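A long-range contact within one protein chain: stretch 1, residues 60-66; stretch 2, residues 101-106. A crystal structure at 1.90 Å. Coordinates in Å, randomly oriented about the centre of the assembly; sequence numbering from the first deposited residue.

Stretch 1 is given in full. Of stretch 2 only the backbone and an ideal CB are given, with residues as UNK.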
# COMPACT_ATOMS: atom_id res chain seq x y z
N ASN A 60 14.41 19.23 1.85
CA ASN A 60 13.82 19.03 3.16
C ASN A 60 13.19 17.64 3.32
O ASN A 60 12.01 17.45 3.00
CB ASN A 60 12.78 20.11 3.45
CG ASN A 60 12.32 20.10 4.89
OD1 ASN A 60 12.63 19.19 5.65
ND2 ASN A 60 11.55 21.11 5.27
N ILE A 61 13.99 16.69 3.80
CA ILE A 61 13.57 15.29 4.00
C ILE A 61 12.42 15.16 5.04
O ILE A 61 11.67 14.17 5.08
CB ILE A 61 14.83 14.46 4.44
CG1 ILE A 61 14.65 12.96 4.25
CG2 ILE A 61 15.23 14.76 5.87
CD1 ILE A 61 15.97 12.21 4.26
N GLU A 62 12.31 16.17 5.90
CA GLU A 62 11.27 16.18 6.92
C GLU A 62 9.90 16.56 6.38
O GLU A 62 8.89 16.50 7.10
CB GLU A 62 11.66 17.12 8.06
CG GLU A 62 12.63 16.55 9.01
CD GLU A 62 12.55 17.21 10.36
OE1 GLU A 62 12.07 16.55 11.33
OE2 GLU A 62 12.97 18.40 10.46
N GLN A 63 9.87 16.95 5.11
CA GLN A 63 8.65 17.34 4.44
C GLN A 63 8.37 16.51 3.21
O GLN A 63 7.22 16.18 2.95
CB GLN A 63 8.65 18.83 4.07
CG GLN A 63 8.48 19.76 5.29
CD GLN A 63 8.15 21.22 4.91
OE1 GLN A 63 7.95 21.57 3.72
NE2 GLN A 63 8.09 22.09 5.94
N ASN A 64 9.42 16.17 2.47
CA ASN A 64 9.26 15.54 1.18
C ASN A 64 10.16 14.30 1.01
O ASN A 64 11.15 14.14 1.72
CB ASN A 64 9.58 16.55 0.05
CG ASN A 64 8.60 17.72 0.01
OD1 ASN A 64 7.42 17.55 -0.31
ND2 ASN A 64 9.09 18.90 0.35
N VAL A 65 9.76 13.42 0.09
CA VAL A 65 10.63 12.36 -0.46
C VAL A 65 10.60 12.48 -1.99
O VAL A 65 9.86 13.30 -2.52
CB VAL A 65 10.20 10.91 0.03
CG1 VAL A 65 10.25 10.80 1.56
CG2 VAL A 65 8.81 10.56 -0.47
N CYS A 66 11.43 11.72 -2.70
CA CYS A 66 11.41 11.69 -4.15
C CYS A 66 10.60 10.52 -4.67
O CYS A 66 10.75 9.39 -4.20
CB CYS A 66 12.83 11.65 -4.73
SG CYS A 66 13.84 12.96 -4.06
N UNK A 101 2.72 11.70 7.37
CA UNK A 101 3.88 10.87 7.76
C UNK A 101 5.14 11.49 7.18
O UNK A 101 5.17 11.83 6.00
CB UNK A 101 3.72 9.43 7.28
N UNK A 102 6.18 11.67 8.00
CA UNK A 102 7.39 12.31 7.50
C UNK A 102 8.55 11.65 8.18
O UNK A 102 8.41 11.11 9.31
CB UNK A 102 7.39 13.82 7.74
N UNK A 103 9.71 11.72 7.52
CA UNK A 103 10.97 11.41 8.17
C UNK A 103 11.15 12.44 9.28
O UNK A 103 10.76 13.58 9.12
CB UNK A 103 12.14 11.42 7.18
N UNK A 104 11.75 12.02 10.38
CA UNK A 104 11.94 12.87 11.54
C UNK A 104 13.42 12.96 11.83
O UNK A 104 14.08 11.94 11.98
CB UNK A 104 11.17 12.34 12.75
N UNK A 105 13.91 14.18 11.96
CA UNK A 105 15.28 14.38 12.43
C UNK A 105 15.47 13.87 13.89
O UNK A 105 14.60 13.99 14.76
CB UNK A 105 15.64 15.86 12.34
N UNK A 106 16.60 13.22 14.13
CA UNK A 106 16.91 12.80 15.47
C UNK A 106 17.59 14.00 16.16
O UNK A 106 18.58 14.57 15.68
CB UNK A 106 17.79 11.55 15.47

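Stretch 1 turns sharply at its start: N64 N and Q63 N both donate to N60 O, at 2.9 and 3.0 Å, and the strand that includes V65 and C66 follows. The turn sets the carbonyls of I61, E62 and Q63 and the long arm of E62 against stretch 2, so the offer is rich in acceptors and includes one carboxylate.

Position 101 lies beyond the contact. Its extended backbone, phi/psi -132/131, and the absence of any stretch 1 atom within 5.5 Å of its ideal CB leave the choice free; a beta-branched residue would suit the extended backbone. It is V101, which makes no contact here.

Position 102 is the reverse. CA-to-CB points toward stretch 1, and the ideal CB sits only 3.1 Å from E62 O, a tight fit that leaves little room for branching at CB. Acceptors lie ahead, E62 O and, farther along, Q63 O, so a short polar side chain able to donate is favoured: serine or asparagine, with alanine as the modest alternative. The residue is N102, chi1 m. Its amide reaches Q63 through water rather than directly: ND2 donates to water 3 at 2.9 Å and to water 4 at 2.6 Å, and each water in turn donates to Q63 O at 2.8 Å. The distance from N102 ND2 to E62 O is 3.3 Å, but the angle is too poor for a hydrogen bond. The rule is that a short amide can serve a carbonyl slightly out of reach if water fills the gap.

Position 103 is the nearest in register, its CA 4.9 Å from that of E62. CA-to-CB again points toward stretch 1, the ideal CB 3.5 Å from I61 O, and the side chains of I61 and V65 offer an apolar surface. Leucine, methionine or an aromatic would suit. W103, with chi1 m, lays its ring so that I61 CG1 sits over one face, 4.2 Å from the centroid of the five-membered ring, a CH-pi contact, while V65 CG1 meets the edge, 3.7 Å from W103 CD1. The backbone joins in: water 1 accepts from W103 N at 2.8 Å and donates to I61 O at 2.6 Å, and E62 CA approaches W103 O at 3.4 Å in a CA-H...O contact.

At 104 CA-to-CB points away, and the strand backbone (-122/128) would accept almost any residue, a long polar one included. K104 extends fully from CG outward and adds little here; its CA lies 3.7 Å from E62 OE1.

At 105 the backbone N donates to E62 OE1 at 3.1 Å and a nearly straight 176°, whatever the side chain. With CA-to-CB sideways and the ideal CB of 105 3.8 Å from E62 OE1, a small or medium residue fits, and another acid would be unwelcome. V105, chi1 p, brings CG1 to 3.7 Å from E62 OE1.

Position 106 points away with nothing near its CB, so polar residues would serve; N106 takes no part in the contact.

Stretch 2 101-106: VNWKVN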
# COMPACT_ATOMS: atom_id res chain seq x y z
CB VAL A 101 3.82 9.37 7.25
CG1 VAL A 101 4.35 8.44 8.35
CG2 VAL A 101 2.45 8.96 6.76
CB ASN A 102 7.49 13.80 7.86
CG ASN A 102 6.31 14.63 7.46
OD1 ASN A 102 5.54 15.09 8.31
ND2 ASN A 102 6.19 14.88 6.17
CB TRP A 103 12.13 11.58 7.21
CG TRP A 103 12.29 10.46 6.20
CD1 TRP A 103 11.69 10.36 4.97
CD2 TRP A 103 13.10 9.29 6.34
NE1 TRP A 103 12.09 9.21 4.35
CE2 TRP A 103 12.98 8.54 5.14
CE3 TRP A 103 13.94 8.82 7.36
CZ2 TRP A 103 13.69 7.30 4.92
CZ3 TRP A 103 14.63 7.61 7.16
CH2 TRP A 103 14.48 6.86 5.95
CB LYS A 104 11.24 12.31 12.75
CG LYS A 104 9.78 12.59 12.76
CD LYS A 104 9.16 11.87 13.90
CE LYS A 104 7.63 12.09 13.87
NZ LYS A 104 7.07 11.39 15.06
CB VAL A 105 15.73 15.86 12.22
CG1 VAL A 105 15.17 16.72 13.26
CG2 VAL A 105 17.25 15.94 12.19
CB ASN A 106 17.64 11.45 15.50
CG ASN A 106 16.79 10.29 14.85
OD1 ASN A 106 15.60 10.47 14.49
ND2 ASN A 106 17.40 9.11 14.74
O HOH W 1 9.39 12.94 4.99
O HOH W 2 9.32 15.32 10.65
O HOH W 3 6.80 13.52 3.69
O HOH W 4 4.89 16.46 4.51
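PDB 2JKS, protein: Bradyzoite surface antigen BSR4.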